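Local coordinates for putative mannose-1-phosphate guanylyl transferase (Thermus thermophilus, PDB 2CU2), which probably transfers a guanylyl group from GTP to mannose 1-phosphate, making GDP-mannose, as a member of the nucleotidyl transferase family, at residues D115-E120 / G249-D254. Numbering follows the deposited sequence.
Sequences DEAYRE and GRFPWD. With SO4 (sulfate ion), chain C.
Phe251 packs against the first turn of helix 115-128, touching Ala117 and Tyr118, with Tyr118 CD1 over one face of its ring. The contact lies in the GT-A-type nucleotidyl transferase fold, and joins this helix to the loop linking strand 244-249 to strand 253-254, which pairs with strand 111-112 just ahead of the helix. The tight part rests on van der Waals contacts of the Phe251 side chain. Phe251 CD2 and CE2 lie against the backbone of Ala117 and Tyr118, CE2 3.6 Å from Tyr118 CA, while Phe251 CB meets Ala117 CB at 4.1 Å. Phe251 CG sits between its own backbone N and carbonyl carbon (chi1 48°), which turns the ring back over Gly249 C on its other face. Tyr118 CG, anti to the backbone N, sends its ring out beside Phe251, with CD1 3.7 Å from Phe251 CZ; the two rings meet obliquely, planes at 49°. Val112, Leu137 and Leu139 also pack on Phe251.

The margin is looser. A water donates to Ala117 O at 2.8 Å and reaches Arg250 N only weakly, and the Arg250 side chain leads away from the helix. On the helix flank turned away from Phe251, Arg119 folds its guanidinium over Asp115 O, gives NH1 to Arg44 O and bonds a sulfate, probably from the crystallisation liquor, through NE and NH2. A lysine in its place, with a single ammonium, would probably be unable to bond the sulfate and Arg44 O together. The NE bonds are weak; Arg119 NH2 reaches sulfate O1 at 2.7 Å, bent to 144° at the hydrogen.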
loop_
_atom_site.group_PDB
_atom_site.type_symbol
_atom_site.label_atom_id
_atom_site.label_comp_id
_atom_site.label_asym_id
_atom_site.label_seq_id
_atom_site.Cartn_x
_atom_site.Cartn_y
_atom_site.Cartn_z
ATOM N N ASP A 115 -0.904 10.284 -31.564
ATOM C CA ASP A 115 -1.776 9.536 -32.456
ATOM C C ASP A 115 -1.621 9.893 -33.931
ATOM O O ASP A 115 -1.591 9.004 -34.791
ATOM C CB ASP A 115 -3.235 9.714 -32.026
ATOM C CG ASP A 115 -3.507 9.140 -30.647
ATOM O OD1 ASP A 115 -2.543 8.709 -29.982
ATOM O OD2 ASP A 115 -4.683 9.121 -30.227
ATOM N N GLU A 116 -1.517 11.184 -34.226
ATOM C CA GLU A 116 -1.372 11.618 -35.610
ATOM C C GLU A 116 -0.069 11.116 -36.208
ATOM O O GLU A 116 -0.059 10.569 -37.307
ATOM C CB GLU A 116 -1.442 13.148 -35.713
ATOM C CG GLU A 116 -2.810 13.729 -35.370
ATOM C CD GLU A 116 -2.949 14.109 -33.898
ATOM O OE1 GLU A 116 -2.186 13.573 -33.059
ATOM O OE2 GLU A 116 -3.823 14.952 -33.580
ATOM N N ALA A 117 1.031 11.296 -35.489
ATOM C CA ALA A 117 2.322 10.842 -35.988
ATOM C C ALA A 117 2.307 9.318 -36.115
ATOM O O ALA A 117 2.974 8.754 -36.979
ATOM C CB ALA A 117 3.438 11.289 -35.048
ATOM N N TYR A 118 1.533 8.662 -35.258
ATOM C CA TYR A 118 1.426 7.209 -35.280
ATOM C C TYR A 118 0.728 6.791 -36.573
ATOM O O TYR A 118 1.192 5.890 -37.280
ATOM C CB TYR A 118 0.619 6.726 -34.073
ATOM C CG TYR A 118 0.460 5.221 -33.994
ATOM C CD1 TYR A 118 1.328 4.443 -33.225
ATOM C CD2 TYR A 118 -0.588 4.578 -34.663
ATOM C CE1 TYR A 118 1.155 3.060 -33.115
ATOM C CE2 TYR A 118 -0.774 3.199 -34.561
ATOM C CZ TYR A 118 0.100 2.445 -33.785
ATOM O OH TYR A 118 -0.089 1.084 -33.678
ATOM N N ARG A 119 -0.384 7.451 -36.883
ATOM C CA ARG A 119 -1.116 7.136 -38.104
ATOM C C ARG A 119 -0.276 7.434 -39.338
ATOM O O ARG A 119 -0.259 6.652 -40.281
ATOM C CB ARG A 119 -2.430 7.915 -38.165
ATOM C CG ARG A 119 -3.489 7.386 -37.211
ATOM C CD ARG A 119 -4.846 8.009 -37.510
ATOM N NE ARG A 119 -4.912 9.413 -37.115
ATOM C CZ ARG A 119 -5.158 9.836 -35.876
ATOM N NH1 ARG A 119 -5.364 8.964 -34.892
ATOM N NH2 ARG A 119 -5.202 11.140 -35.623
ATOM N N GLU A 120 0.440 8.554 -39.327
ATOM C CA GLU A 120 1.268 8.914 -40.471
ATOM C C GLU A 120 2.317 7.834 -40.724
ATOM O O GLU A 120 2.600 7.495 -41.875
ATOM C CB GLU A 120 1.914 10.288 -40.246
ATOM C CG GLU A 120 0.924 11.429 -40.472
ATOM C CD GLU A 120 1.486 12.802 -40.141
ATOM O OE1 GLU A 120 2.632 12.881 -39.648
ATOM O OE2 GLU A 120 0.768 13.804 -40.362
ATOM N N GLY A 249 9.136 5.552 -36.697
ATOM C CA GLY A 249 8.152 6.377 -36.006
ATOM C C GLY A 249 8.841 7.331 -35.026
ATOM O O GLY A 249 9.783 6.979 -34.331
ATOM N N ARG A 250 8.369 8.593 -35.016
ATOM C CA ARG A 250 9.026 9.590 -34.175
ATOM C C ARG A 250 8.138 10.038 -33.012
ATOM O O ARG A 250 8.423 10.998 -32.308
ATOM C CB ARG A 250 9.375 10.790 -35.050
ATOM C CG ARG A 250 10.129 10.392 -36.317
ATOM C CD ARG A 250 11.047 11.516 -36.805
ATOM N NE ARG A 250 11.796 11.089 -37.989
ATOM C CZ ARG A 250 12.876 10.312 -37.788
ATOM N NH1 ARG A 250 13.215 9.951 -36.563
ATOM N NH2 ARG A 250 13.597 9.896 -38.834
ATOM N N PHE A 251 7.030 9.306 -32.804
ATOM C CA PHE A 251 6.233 9.534 -31.610
ATOM C C PHE A 251 6.783 8.786 -30.395
ATOM O O PHE A 251 7.496 7.798 -30.514
ATOM C CB PHE A 251 4.811 9.064 -31.908
ATOM C CG PHE A 251 4.848 7.699 -32.530
ATOM C CD1 PHE A 251 5.032 6.581 -31.725
ATOM C CD2 PHE A 251 4.721 7.560 -33.902
ATOM C CE1 PHE A 251 5.092 5.320 -32.301
ATOM C CE2 PHE A 251 4.780 6.292 -34.472
ATOM C CZ PHE A 251 4.963 5.169 -33.676
ATOM N N PRO A 252 6.458 9.317 -29.200
ATOM C CA PRO A 252 6.802 8.642 -27.961
ATOM C C PRO A 252 6.187 7.241 -27.915
ATOM O O PRO A 252 5.042 7.022 -28.289
ATOM C CB PRO A 252 6.276 9.492 -26.804
ATOM C CG PRO A 252 6.073 10.888 -27.385
ATOM C CD PRO A 252 5.765 10.566 -28.924
ATOM N N TRP A 253 7.014 6.273 -27.477
ATOM C CA TRP A 253 6.542 4.894 -27.519
ATOM C C TRP A 253 7.180 4.025 -26.429
ATOM O O TRP A 253 8.378 4.052 -26.182
ATOM C CB TRP A 253 6.866 4.324 -28.902
ATOM C CG TRP A 253 6.560 2.877 -28.944
ATOM C CD1 TRP A 253 5.333 2.281 -29.312
ATOM C CD2 TRP A 253 7.478 1.791 -28.670
ATOM N NE1 TRP A 253 5.390 0.923 -29.303
ATOM C CE2 TRP A 253 6.773 0.582 -28.882
ATOM C CE3 TRP A 253 8.811 1.745 -28.267
ATOM C CZ2 TRP A 253 7.410 -0.634 -28.695
ATOM C CZ3 TRP A 253 9.449 0.529 -28.081
ATOM C CH2 TRP A 253 8.742 -0.667 -28.292
ATOM N N ASP A 254 6.309 3.263 -25.740
ATOM C CA ASP A 254 6.784 2.325 -24.726
ATOM C C ASP A 254 5.904 1.070 -24.713
ATOM O O ASP A 254 4.703 1.123 -24.925
ATOM C CB ASP A 254 6.709 3.019 -23.364
ATOM C CG ASP A 254 7.776 2.448 -22.439
ATOM O OD1 ASP A 254 7.614 1.303 -22.014
ATOM O OD2 ASP A 254 8.739 3.153 -22.141
HETATM S S SO4 C . -5.180 12.401 -38.994
HETATM O O1 SO4 C . -5.816 12.633 -37.740
HETATM O O2 SO4 C . -5.120 13.449 -39.952
HETATM O O3 SO4 C . -5.888 11.200 -39.676
HETATM O O4 SO4 C . -3.816 11.938 -38.824
HETATM O O HOH W 1 5.738 9.302 -36.979
#